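Local coordinates for protein guanine deaminase (Escherichia coli, PDB 6OHB) that catalyses the zinc-dependent hydrolytic deamination of guanine to xanthine and ammonia, the first step of guanine degradation in purine metabolism, at residues Q87-G92 with L116-E121; F125-L130 with F153-H158; S184-S189 with M219-R224; A246-L251 with D256-V261. One frame throughout, in Å; residues are numbered along the deposited sequence.

Interaction 1. Residues Q87-G92 with L116-E121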
loop_
_atom_site.group_PDB
_atom_site.type_symbol
_atom_site.label_atom_id
_atom_site.label_comp_id
_atom_site.label_asym_id
_atom_site.label_seq_id
_atom_site.Cartn_x
_atom_site.Cartn_y
_atom_site.Cartn_z
ATOM N N GLN A 87 18.610 7.579 -3.945
ATOM C CA GLN A 87 17.297 8.151 -4.222
ATOM C C GLN A 87 16.327 8.050 -3.052
ATOM O O GLN A 87 15.129 8.302 -3.241
ATOM C CB GLN A 87 16.676 7.476 -5.449
ATOM C CG GLN A 87 17.327 7.851 -6.770
ATOM C CD GLN A 87 16.666 7.172 -7.947
ATOM O OE1 GLN A 87 15.614 6.546 -7.803
ATOM N NE2 GLN A 87 17.271 7.300 -9.122
ATOM N N SER A 88 16.800 7.698 -1.852
ATOM C CA SER A 88 15.890 7.474 -0.733
ATOM C C SER A 88 15.107 8.735 -0.374
ATOM O O SER A 88 13.930 8.656 -0.005
ATOM C CB SER A 88 16.672 6.968 0.480
ATOM O OG SER A 88 17.326 5.742 0.197
ATOM N N GLU A 89 15.731 9.905 -0.492
ATOM C CA GLU A 89 15.120 11.158 -0.063
ATOM C C GLU A 89 14.217 11.789 -1.118
ATOM O O GLU A 89 13.574 12.804 -0.827
ATOM C CB GLU A 89 16.208 12.160 0.348
ATOM C CG GLU A 89 17.083 12.647 -0.797
ATOM C CD GLU A 89 18.351 11.826 -0.966
ATOM O OE1 GLU A 89 18.281 10.579 -0.871
ATOM O OE2 GLU A 89 19.421 12.430 -1.195
ATOM N N MET A 90 14.137 11.209 -2.312
ATOM C CA MET A 90 13.436 11.844 -3.423
ATOM C C MET A 90 11.959 12.050 -3.111
ATOM O O MET A 90 11.234 11.097 -2.808
ATOM C CB MET A 90 13.596 10.999 -4.687
ATOM C CG MET A 90 13.658 11.816 -5.966
ATOM S SD MET A 90 13.280 10.851 -7.441
ATOM C CE MET A 90 14.151 9.347 -7.088
ATOM N N VAL A 91 11.515 13.301 -3.195
ATOM C CA VAL A 91 10.108 13.663 -3.073
ATOM C C VAL A 91 9.666 14.222 -4.418
ATOM O O VAL A 91 10.217 15.221 -4.895
ATOM C CB VAL A 91 9.875 14.682 -1.948
ATOM C CG1 VAL A 91 8.398 15.072 -1.877
ATOM C CG2 VAL A 91 10.357 14.125 -0.619
ATOM N N GLY A 92 8.683 13.577 -5.034
ATOM C CA GLY A 92 8.201 13.978 -6.338
ATOM C C GLY A 92 6.872 14.707 -6.273
ATOM O O GLY A 92 6.075 14.501 -5.362
ATOM N N LEU A 116 31.279 13.093 -0.763
ATOM C CA LEU A 116 31.481 11.748 -0.238
ATOM C C LEU A 116 31.102 11.612 1.231
ATOM O O LEU A 116 30.765 10.505 1.663
ATOM C CB LEU A 116 32.888 11.245 -0.566
ATOM C CG LEU A 116 33.320 9.919 0.060
ATOM C CD1 LEU A 116 33.990 9.022 -0.949
ATOM C CD2 LEU A 116 34.395 10.373 1.053
ATOM N N GLU A 117 31.075 12.699 2.003
ATOM C CA GLU A 117 30.527 12.556 3.351
ATOM C C GLU A 117 29.030 12.266 3.288
ATOM O O GLU A 117 28.523 11.382 3.997
ATOM C CB GLU A 117 30.806 13.802 4.186
ATOM N N TYR A 118 28.314 12.975 2.409
ATOM C CA TYR A 118 26.895 12.703 2.212
ATOM C C TYR A 118 26.677 11.302 1.654
ATOM O O TYR A 118 25.735 10.607 2.055
ATOM C CB TYR A 118 26.273 13.758 1.295
ATOM C CG TYR A 118 24.760 13.663 1.172
ATOM C CD1 TYR A 118 23.932 14.021 2.228
ATOM C CD2 TYR A 118 24.162 13.215 -0.001
ATOM C CE1 TYR A 118 22.549 13.933 2.122
ATOM C CE2 TYR A 118 22.780 13.124 -0.117
ATOM C CZ TYR A 118 21.981 13.486 0.947
ATOM O OH TYR A 118 20.612 13.397 0.837
ATOM N N ALA A 119 27.532 10.871 0.723
ATOM C CA ALA A 119 27.401 9.524 0.180
ATOM C C ALA A 119 27.604 8.470 1.262
ATOM O O ALA A 119 26.881 7.471 1.298
ATOM C CB ALA A 119 28.385 9.314 -0.972
ATOM N N ARG A 120 28.575 8.680 2.157
ATOM C CA ARG A 120 28.789 7.740 3.256
ATOM C C ARG A 120 27.570 7.683 4.172
ATOM O O ARG A 120 27.092 6.595 4.537
ATOM C CB ARG A 120 30.042 8.130 4.040
ATOM N N GLU A 121 27.068 8.856 4.569
ATOM C CA GLU A 121 25.891 8.918 5.431
ATOM C C GLU A 121 24.711 8.176 4.807
ATOM O O GLU A 121 24.059 7.347 5.460
ATOM C CB GLU A 121 25.532 10.381 5.706
ATOM C CG GLU A 121 24.498 10.584 6.799
ATOM C CD GLU A 121 24.014 12.023 6.889
ATOM O OE1 GLU A 121 24.644 12.903 6.262
ATOM O OE2 GLU A 121 22.998 12.276 7.574
#

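Interaction 2. Residues F125-L130 with F153-H158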
loop_
_atom_site.group_PDB
_atom_site.type_symbol
_atom_site.label_atom_id
_atom_site.label_comp_id
_atom_site.label_asym_id
_atom_site.label_seq_id
_atom_site.Cartn_x
_atom_site.Cartn_y
_atom_site.Cartn_z
ATOM N N PHE A 125 22.549 4.780 5.813
ATOM C CA PHE A 125 21.086 4.819 5.898
ATOM C C PHE A 125 20.443 3.767 4.998
ATOM O O PHE A 125 19.476 3.102 5.393
ATOM C CB PHE A 125 20.581 6.220 5.531
ATOM C CG PHE A 125 19.080 6.344 5.509
ATOM C CD1 PHE A 125 18.388 6.714 6.646
ATOM C CD2 PHE A 125 18.363 6.093 4.351
ATOM C CE1 PHE A 125 17.004 6.828 6.632
ATOM C CE2 PHE A 125 16.981 6.204 4.333
ATOM C CZ PHE A 125 16.303 6.571 5.475
ATOM N N PHE A 126 20.967 3.612 3.781
ATOM C CA PHE A 126 20.417 2.664 2.820
ATOM C C PHE A 126 20.562 1.230 3.321
ATOM O O PHE A 126 19.616 0.432 3.235
ATOM C CB PHE A 126 21.123 2.863 1.477
ATOM C CG PHE A 126 20.634 1.976 0.378
ATOM C CD1 PHE A 126 19.535 2.339 -0.386
ATOM C CD2 PHE A 126 21.297 0.798 0.079
ATOM C CE1 PHE A 126 19.089 1.525 -1.418
ATOM C CE2 PHE A 126 20.862 -0.022 -0.947
ATOM C CZ PHE A 126 19.759 0.337 -1.699
ATOM N N ILE A 127 21.741 0.885 3.848
ATOM C CA ILE A 127 21.930 -0.456 4.403
ATOM C C ILE A 127 20.983 -0.685 5.577
ATOM O O ILE A 127 20.407 -1.774 5.726
ATOM C CB ILE A 127 23.401 -0.676 4.809
ATOM C CG1 ILE A 127 24.321 -0.592 3.589
ATOM C CG2 ILE A 127 23.575 -2.030 5.499
ATOM C CD1 ILE A 127 24.216 -1.770 2.656
ATOM N N LYS A 128 20.793 0.340 6.420
ATOM C CA LYS A 128 19.892 0.197 7.565
ATOM C C LYS A 128 18.463 -0.070 7.112
ATOM O O LYS A 128 17.763 -0.912 7.694
ATOM C CB LYS A 128 19.925 1.464 8.425
ATOM C CG LYS A 128 20.496 1.333 9.838
ATOM C CD LYS A 128 21.842 0.632 9.872
ATOM C CE LYS A 128 22.388 0.558 11.296
ATOM N NZ LYS A 128 22.730 1.910 11.832
ATOM N N GLN A 129 18.022 0.626 6.059
ATOM C CA GLN A 129 16.676 0.401 5.540
ATOM C C GLN A 129 16.532 -1.004 4.975
ATOM O O GLN A 129 15.503 -1.657 5.181
ATOM C CB GLN A 129 16.323 1.449 4.486
ATOM C CG GLN A 129 16.313 2.873 5.015
ATOM C CD GLN A 129 15.614 2.999 6.354
ATOM O OE1 GLN A 129 14.408 2.807 6.455
ATOM N NE2 GLN A 129 16.377 3.320 7.393
ATOM N N LEU A 130 17.536 -1.472 4.229
ATOM C CA LEU A 130 17.514 -2.851 3.745
ATOM C C LEU A 130 17.339 -3.835 4.899
ATOM O O LEU A 130 16.463 -4.709 4.863
ATOM C CB LEU A 130 18.791 -3.161 2.967
ATOM C CG LEU A 130 18.979 -2.444 1.630
ATOM C CD1 LEU A 130 20.278 -2.894 0.980
ATOM C CD2 LEU A 130 17.785 -2.691 0.713
ATOM N N PHE A 153 29.638 0.110 -1.273
ATOM C CA PHE A 153 30.312 -1.174 -1.116
ATOM C C PHE A 153 30.998 -1.276 0.241
ATOM O O PHE A 153 31.033 -2.354 0.843
ATOM C CB PHE A 153 31.310 -1.388 -2.252
ATOM C CG PHE A 153 30.736 -2.118 -3.433
ATOM C CD1 PHE A 153 29.979 -3.264 -3.256
ATOM C CD2 PHE A 153 30.953 -1.660 -4.720
ATOM C CE1 PHE A 153 29.450 -3.939 -4.341
ATOM C CE2 PHE A 153 30.429 -2.331 -5.811
ATOM C CZ PHE A 153 29.676 -3.470 -5.620
ATOM N N GLU A 154 31.541 -0.164 0.748
ATOM C CA GLU A 154 32.147 -0.182 2.077
ATOM C C GLU A 154 31.108 -0.525 3.135
ATOM O O GLU A 154 31.337 -1.383 4.002
ATOM C CB GLU A 154 32.759 1.182 2.395
ATOM C CG GLU A 154 34.104 1.489 1.786
ATOM C CD GLU A 154 34.743 2.692 2.454
ATOM O OE1 GLU A 154 35.765 3.194 1.943
ATOM O OE2 GLU A 154 34.214 3.138 3.497
ATOM N N ALA A 155 29.945 0.133 3.059
ATOM C CA ALA A 155 28.878 -0.144 4.016
ATOM C C ALA A 155 28.423 -1.597 3.934
ATOM O O ALA A 155 28.227 -2.254 4.964
ATOM C CB ALA A 155 27.700 0.804 3.783
ATOM N N ALA A 156 28.259 -2.122 2.718
ATOM C CA ALA A 156 27.805 -3.504 2.572
ATOM C C ALA A 156 28.860 -4.505 3.041
ATOM O O ALA A 156 28.521 -5.553 3.605
ATOM C CB ALA A 156 27.414 -3.776 1.120
ATOM N N SER A 157 30.144 -4.207 2.825
ATOM C CA SER A 157 31.191 -5.141 3.225
ATOM C C SER A 157 31.409 -5.132 4.733
ATOM O O SER A 157 31.876 -6.131 5.291
ATOM C CB SER A 157 32.498 -4.826 2.500
ATOM O OG SER A 157 33.354 -4.048 3.315
ATOM N N HIS A 158 31.090 -4.021 5.407
ATOM C CA HIS A 158 31.252 -3.996 6.858
ATOM C C HIS A 158 30.508 -5.140 7.548
ATOM O O HIS A 158 30.968 -5.647 8.579
ATOM C CB HIS A 158 30.789 -2.657 7.426
ATOM C CG HIS A 158 31.031 -2.519 8.895
ATOM N ND1 HIS A 158 30.009 -2.376 9.809
ATOM C CD2 HIS A 158 32.180 -2.528 9.613
ATOM C CE1 HIS A 158 30.519 -2.290 11.025
ATOM N NE2 HIS A 158 31.833 -2.382 10.934
#

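Interaction 3. Residues S184-S189 with M219-R224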
loop_
_atom_site.group_PDB
_atom_site.type_symbol
_atom_site.label_atom_id
_atom_site.label_comp_id
_atom_site.label_asym_id
_atom_site.label_seq_id
_atom_site.Cartn_x
_atom_site.Cartn_y
_atom_site.Cartn_z
ATOM N N SER A 184 36.022 7.268 -19.806
ATOM C CA SER A 184 35.998 7.380 -18.351
ATOM C C SER A 184 35.069 6.341 -17.739
ATOM O O SER A 184 35.379 5.765 -16.693
ATOM C CB SER A 184 35.592 8.790 -17.924
ATOM O OG SER A 184 34.187 8.893 -17.782
ATOM N N SER A 185 33.920 6.098 -18.371
ATOM C CA SER A 185 32.975 5.116 -17.841
ATOM C C SER A 185 33.579 3.712 -17.852
ATOM O O SER A 185 33.487 2.978 -16.856
ATOM C CB SER A 185 31.683 5.139 -18.654
ATOM O OG SER A 185 31.096 3.856 -18.707
ATOM N N TYR A 186 34.234 3.328 -18.963
ATOM C CA TYR A 186 34.897 2.024 -19.006
ATOM C C TYR A 186 35.926 1.905 -17.889
ATOM O O TYR A 186 35.962 0.904 -17.166
ATOM C CB TYR A 186 35.554 1.795 -20.365
ATOM C CG TYR A 186 36.485 0.589 -20.398
ATOM C CD1 TYR A 186 35.988 -0.694 -20.580
ATOM C CD2 TYR A 186 37.862 0.736 -20.245
ATOM C CE1 TYR A 186 36.830 -1.802 -20.605
ATOM C CE2 TYR A 186 38.716 -0.362 -20.270
ATOM C CZ TYR A 186 38.193 -1.630 -20.451
ATOM O OH TYR A 186 39.034 -2.722 -20.477
ATOM N N HIS A 187 36.773 2.925 -17.732
ATOM C CA HIS A 187 37.881 2.798 -16.788
ATOM C C HIS A 187 37.390 2.816 -15.342
ATOM O O HIS A 187 37.896 2.061 -14.501
ATOM C CB HIS A 187 38.910 3.893 -17.053
ATOM C CG HIS A 187 39.653 3.708 -18.340
ATOM N ND1 HIS A 187 40.500 2.642 -18.564
ATOM C CD2 HIS A 187 39.657 4.435 -19.482
ATOM C CE1 HIS A 187 41.001 2.728 -19.783
ATOM N NE2 HIS A 187 40.505 3.807 -20.362
ATOM N N GLN A 188 36.400 3.658 -15.032
ATOM C CA GLN A 188 35.853 3.685 -13.679
ATOM C C GLN A 188 35.159 2.369 -13.337
ATOM O O GLN A 188 35.339 1.837 -12.232
ATOM C CB GLN A 188 34.895 4.866 -13.527
ATOM C CG GLN A 188 35.593 6.218 -13.612
ATOM C CD GLN A 188 34.629 7.390 -13.689
ATOM O OE1 GLN A 188 33.421 7.218 -13.876
ATOM N NE2 GLN A 188 35.165 8.595 -13.550
ATOM N N SER A 189 34.388 1.810 -14.277
ATOM C CA SER A 189 33.741 0.531 -14.005
ATOM C C SER A 189 34.770 -0.587 -13.857
ATOM O O SER A 189 34.606 -1.482 -13.018
ATOM C CB SER A 189 32.735 0.200 -15.108
ATOM O OG SER A 189 31.711 1.179 -15.186
ATOM N N MET A 219 27.879 2.180 -25.072
ATOM C CA MET A 219 27.337 0.828 -25.171
ATOM C C MET A 219 28.426 -0.159 -25.572
ATOM O O MET A 219 28.479 -1.286 -25.054
ATOM C CB MET A 219 26.173 0.793 -26.164
ATOM C CG MET A 219 24.924 1.560 -25.714
ATOM S SD MET A 219 24.022 0.859 -24.301
ATOM C CE MET A 219 23.552 -0.751 -24.934
ATOM N N ALA A 220 29.325 0.255 -26.474
ATOM C CA ALA A 220 30.452 -0.602 -26.837
ATOM C C ALA A 220 31.391 -0.820 -25.655
ATOM O O ALA A 220 31.913 -1.926 -25.466
ATOM C CB ALA A 220 31.213 -0.004 -28.022
ATOM N N MET A 221 31.611 0.218 -24.839
ATOM C CA MET A 221 32.450 0.046 -23.652
ATOM C C MET A 221 31.819 -0.926 -22.655
ATOM O O MET A 221 32.520 -1.738 -22.038
ATOM C CB MET A 221 32.718 1.398 -22.987
ATOM C CG MET A 221 33.623 2.324 -23.790
ATOM S SD MET A 221 35.195 1.565 -24.245
ATOM C CE MET A 221 36.364 2.822 -23.735
ATOM N N ALA A 222 30.498 -0.861 -22.484
ATOM C CA ALA A 222 29.822 -1.810 -21.601
ATOM C C ALA A 222 29.939 -3.235 -22.129
ATOM O O ALA A 222 30.176 -4.178 -21.359
ATOM C CB ALA A 222 28.354 -1.426 -21.431
ATOM N N GLN A 223 29.760 -3.411 -23.444
ATOM C CA GLN A 223 29.974 -4.714 -24.066
ATOM C C GLN A 223 31.385 -5.221 -23.801
ATOM O O GLN A 223 31.587 -6.401 -23.477
ATOM C CB GLN A 223 29.716 -4.609 -25.569
ATOM C CG GLN A 223 30.105 -5.840 -26.372
ATOM C CD GLN A 223 29.657 -5.750 -27.819
ATOM O OE1 GLN A 223 29.627 -4.667 -28.405
ATOM N NE2 GLN A 223 29.297 -6.888 -28.401
ATOM N N ARG A 224 32.373 -4.335 -23.929
ATOM C CA ARG A 224 33.761 -4.706 -23.676
ATOM C C ARG A 224 33.954 -5.164 -22.237
ATOM O O ARG A 224 34.608 -6.183 -21.979
ATOM C CB ARG A 224 34.666 -3.520 -24.000
ATOM C CG ARG A 224 36.127 -3.705 -23.659
ATOM C CD ARG A 224 36.944 -2.624 -24.345
ATOM N NE ARG A 224 38.299 -2.527 -23.815
ATOM C CZ ARG A 224 39.033 -1.420 -23.859
ATOM N NH1 ARG A 224 38.538 -0.317 -24.414
ATOM N NH2 ARG A 224 40.260 -1.414 -23.352
#

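Interaction 4. Residues A246-L251 with D256-V261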
loop_
_atom_site.group_PDB
_atom_site.type_symbol
_atom_site.label_atom_id
_atom_site.label_comp_id
_atom_site.label_asym_id
_atom_site.label_seq_id
_atom_site.Cartn_x
_atom_site.Cartn_y
_atom_site.Cartn_z
ATOM N N ALA A 246 9.648 4.828 -27.555
ATOM C CA ALA A 246 9.728 5.655 -28.759
ATOM C C ALA A 246 11.036 6.442 -28.809
ATOM O O ALA A 246 11.634 6.607 -29.881
ATOM C CB ALA A 246 8.526 6.599 -28.825
ATOM N N TRP A 247 11.491 6.941 -27.660
ATOM C CA TRP A 247 12.782 7.619 -27.595
ATOM C C TRP A 247 13.912 6.689 -28.023
ATOM O O TRP A 247 14.831 7.100 -28.746
ATOM C CB TRP A 247 13.008 8.141 -26.176
ATOM C CG TRP A 247 14.087 9.173 -26.042
ATOM C CD1 TRP A 247 14.708 9.851 -27.051
ATOM C CD2 TRP A 247 14.665 9.655 -24.822
ATOM N NE1 TRP A 247 15.639 10.721 -26.534
ATOM C CE2 TRP A 247 15.633 10.618 -25.168
ATOM C CE3 TRP A 247 14.460 9.361 -23.468
ATOM C CZ2 TRP A 247 16.395 11.291 -24.211
ATOM C CZ3 TRP A 247 15.216 10.029 -22.520
ATOM C CH2 TRP A 247 16.173 10.983 -22.895
ATOM N N VAL A 248 13.865 5.431 -27.574
ATOM C CA VAL A 248 14.893 4.464 -27.951
ATOM C C VAL A 248 14.831 4.198 -29.445
ATOM O O VAL A 248 15.857 4.165 -30.133
ATOM C CB VAL A 248 14.744 3.167 -27.137
ATOM C CG1 VAL A 248 15.683 2.092 -27.670
ATOM C CG2 VAL A 248 15.014 3.447 -25.675
ATOM N N LYS A 249 13.625 4.005 -29.969
ATOM C CA LYS A 249 13.502 3.856 -31.411
ATOM C C LYS A 249 14.060 5.082 -32.155
ATOM O O LYS A 249 14.532 4.945 -33.284
ATOM C CB LYS A 249 12.048 3.559 -31.792
ATOM N N SER A 250 13.986 6.296 -31.598
ATOM C CA SER A 250 14.656 7.389 -32.320
ATOM C C SER A 250 16.178 7.300 -32.200
ATOM O O SER A 250 16.912 7.585 -33.158
ATOM C CB SER A 250 14.204 8.792 -31.826
ATOM O OG SER A 250 12.909 9.297 -32.182
ATOM N N LEU A 251 16.676 6.926 -31.043
ATOM C CA LEU A 251 18.108 7.081 -30.902
ATOM C C LEU A 251 18.891 5.928 -31.514
ATOM O O LEU A 251 20.070 6.105 -31.858
ATOM C CB LEU A 251 18.462 7.264 -29.428
ATOM C CG LEU A 251 18.126 8.682 -28.945
ATOM C CD1 LEU A 251 18.066 8.705 -27.435
ATOM C CD2 LEU A 251 19.138 9.696 -29.447
ATOM N N ASP A 256 16.295 -3.510 -34.002
ATOM C CA ASP A 256 14.916 -4.004 -34.061
ATOM C C ASP A 256 14.192 -3.848 -32.724
ATOM O O ASP A 256 13.640 -4.803 -32.175
ATOM C CB ASP A 256 14.902 -5.457 -34.527
ATOM C CG ASP A 256 13.499 -5.947 -34.885
ATOM O OD1 ASP A 256 12.606 -5.099 -35.109
ATOM O OD2 ASP A 256 13.289 -7.180 -34.936
ATOM N N GLY A 257 14.180 -2.633 -32.191
ATOM C CA GLY A 257 13.493 -2.333 -30.951
ATOM C C GLY A 257 14.447 -2.128 -29.786
ATOM O O GLY A 257 15.672 -2.080 -29.931
ATOM N N TYR A 258 13.848 -2.029 -28.598
ATOM C CA TYR A 258 14.588 -1.659 -27.394
ATOM C C TYR A 258 15.531 -2.777 -26.949
ATOM O O TYR A 258 16.740 -2.561 -26.786
ATOM C CB TYR A 258 13.589 -1.302 -26.290
ATOM C CG TYR A 258 14.107 -0.425 -25.167
ATOM C CD1 TYR A 258 15.466 -0.313 -24.899
ATOM C CD2 TYR A 258 13.220 0.269 -24.350
ATOM C CE1 TYR A 258 15.928 0.478 -23.856
ATOM C CE2 TYR A 258 13.669 1.058 -23.311
ATOM C CZ TYR A 258 15.021 1.161 -23.066
ATOM O OH TYR A 258 15.460 1.953 -22.030
ATOM N N LEU A 259 14.993 -3.978 -26.720
ATOM C CA LEU A 259 15.826 -5.070 -26.223
ATOM C C LEU A 259 16.937 -5.425 -27.203
ATOM O O LEU A 259 18.017 -5.867 -26.786
ATOM C CB LEU A 259 14.960 -6.300 -25.931
ATOM C CG LEU A 259 15.691 -7.596 -25.543
ATOM C CD1 LEU A 259 16.538 -7.414 -24.290
ATOM C CD2 LEU A 259 14.715 -8.749 -25.375
ATOM N N ASP A 260 16.704 -5.228 -28.501
ATOM C CA ASP A 260 17.722 -5.591 -29.477
ATOM C C ASP A 260 18.940 -4.682 -29.415
ATOM O O ASP A 260 20.031 -5.107 -29.808
ATOM C CB ASP A 260 17.142 -5.587 -30.889
ATOM C CG ASP A 260 18.108 -6.161 -31.911
ATOM O OD1 ASP A 260 18.226 -7.405 -31.985
ATOM O OD2 ASP A 260 18.752 -5.368 -32.635
ATOM N N VAL A 261 18.793 -3.458 -28.907
ATOM C CA VAL A 261 19.966 -2.614 -28.691
ATOM C C VAL A 261 20.903 -3.268 -27.684
ATOM O O VAL A 261 22.118 -3.345 -27.900
ATOM C CB VAL A 261 19.547 -1.206 -28.235
ATOM C CG1 VAL A 261 20.774 -0.307 -28.122
ATOM C CG2 VAL A 261 18.522 -0.622 -29.191
#

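Interaction 1. Residues Q87-G92 with L116-E121
E89 and Y118 make this contact alone, reaching toward one another from opposite directions across a gap that leaves their CA atoms 12.1 Å apart. Y118 sends its phenol out from the helix with CG anti to the backbone N (chi1 -173°); the length of the side chain spans roughly half of that distance and its hydroxyl arrives at the carboxylate. E89, the third residue of a type I beta turn running from Q87 to M90, answers with a chain bent at chi2 (-93°), which swings the carboxylate round to meet the hydroxyl. The resulting bond is short, Y118 OH donating to E89 OE2 at 2.5 Å. OE2 lies near the plane of the phenol ring, at its edge, whereas the hydroxyl approaches the carboxylate from well above its plane, 63° out. The other oxygen, OE1, bonds to the hydroxyl of Y113, whose ring also meets that of Y118, so two tyrosines grip one buried carboxylate and would limit its rotation. The loop after strand 73-84, which carries Q87 and probably contributes to the substrate pocket, is thereby joined to the start of helix 116-132. M90 packs on helix 98-111, while L116 and A119 touch helix 146-158.

Interaction 2. Residues F125-L130 with F153-H158
Within the TIM barrel of this amidohydrolase, I127 of helix 116-132 packs against A155 and A156 of the next outer helix, 146-158, two helices separated in sequence by barrel strand 135-141. The evidence for close backbones is the spacing of the I127 and A156 CA atoms, 6.9 Å, which the small alanine side chains permit. I127 supplies the larger apolar partner, and both atoms of its longer branch, CG1 and CD1, make contact. With CG1 beside the backbone N and anti to the carbonyl carbon (chi1 -63°), that branch is directed at the second helix, and its CG1 meets A155 CB at 3.7 Å. A155 returns the approach, its CB pointing at the first helix, whereas the CB of A156 points along the interface, neither at the first helix nor from it. A turn at chi2 (-72°) then places CD1 alongside the A156 backbone as much as against its methyl group. The contact is therefore one branched side chain laid against two consecutive alanines, purely van der Waals in kind and modest in extent, at 106 Å² of buried surface counted over both sides. Neighbours complete the packing: M163 also touches I127, F126 and L130 turn to the barrel strands, and on helix 146-158 the ring of F153 stacks with W196. Elsewhere on helix 116-132, F125 and Q129 pack against L401 and P397 of the second subunit. At the end of the branch, I127 CD1 sits 4.0 Å from A156 CA and 4.1 Å from A156 CB.

Interaction 3. Residues S184-S189 with M219-R224
Y186 of helix 182-196 faces M221 and R224, one turn apart on helix 216-228, where two consecutive outer helices of the TIM barrel pack together. The first kind of interaction is cation-pi stacking. The guanidinium of R224 lies over one face of the Y186 ring, CZ 3.9 Å from the ring centroid and 28° off its normal, with the two planes also tilted by 28°. The extended R224 chain crosses the tyrosine at about a right angle, its CG passing 3.7 Å from Y186 CE1 on the way. The clear polar partner of both side chains is E228, outside the two segments: it takes a hydrogen bond from the Y186 hydroxyl through one carboxylate oxygen and a salt bridge from R224 NE through the other. That shared acid would fix how the guanidinium sits on the ring and partly balance its charge. The third kind is sulfur and apolar packing nearer the root of the tyrosine. M221 is bent at chi2 and chi3, so that its thioether curls over the Y186 CB end; the Met-aromatic approach is oblique, SD standing 4.9 Å from the ring centroid. The closest atoms of that pair are M221 CE and Y186 CB, 3.6 Å apart.

Interaction 4. Residues A246-L251 with D256-V261
V248 and Y258 bring their CA atoms to 6.2 Å, the nearest approach of the backbones, where the end of helix 242-251 passes the start of helix 258-264. G257, near the start of the second helix, has a positive phi of 106°, a backbone shape in which a CB would jam against the carbonyl oxygen of D256. Beyond it the chain folds into helix, with V261 N bonded to Y258 O at 3.1 Å. V248 does most of the touching. Its CG2 methyl sits over the Y258 ring, 3.5 Å from the centroid and 12° off the normal, a CH-pi contact. The other branch, CG1, is anti to the backbone N (chi1 172°) and lies nearer the ring's root, 3.7 Å from Y258 CD1. It also reaches V261 CG2 at 4.2 Å. The Y258 hydroxyl is bonded to E244 of the first helix, so the ring is held at its polar end as well as over a face. Y258 touches F210 and lies close to C239, both probably substrate-binding, with the zinc ion about 10 Å from its side chain. The chemistry implies apolar packing between successive helices, with the hydroxyl of buried Y258 bonded to a carboxylate.

Followed from the N terminus, the four contacts come strictly in series, so none nests in or crosses another. Interaction 1 closes a loop of 23 intervening residues that includes helix 98-111. Interaction 2 opens farther along the same helix, 116-132, and spans 22 residues including strand 135-141; the two touch where S88 CB lies 3.9 Å from F125 CE2, and both reach the second subunit. Interaction 3 spans 29 residues around strand 203-208, whereas interaction 4 closes a tight connection of only four. These last two also touch, through M219 CE and V261 O. Interaction 1 ties the loop after strand 73-84 to an outer helix, and the other three join successive helices around the TIM barrel.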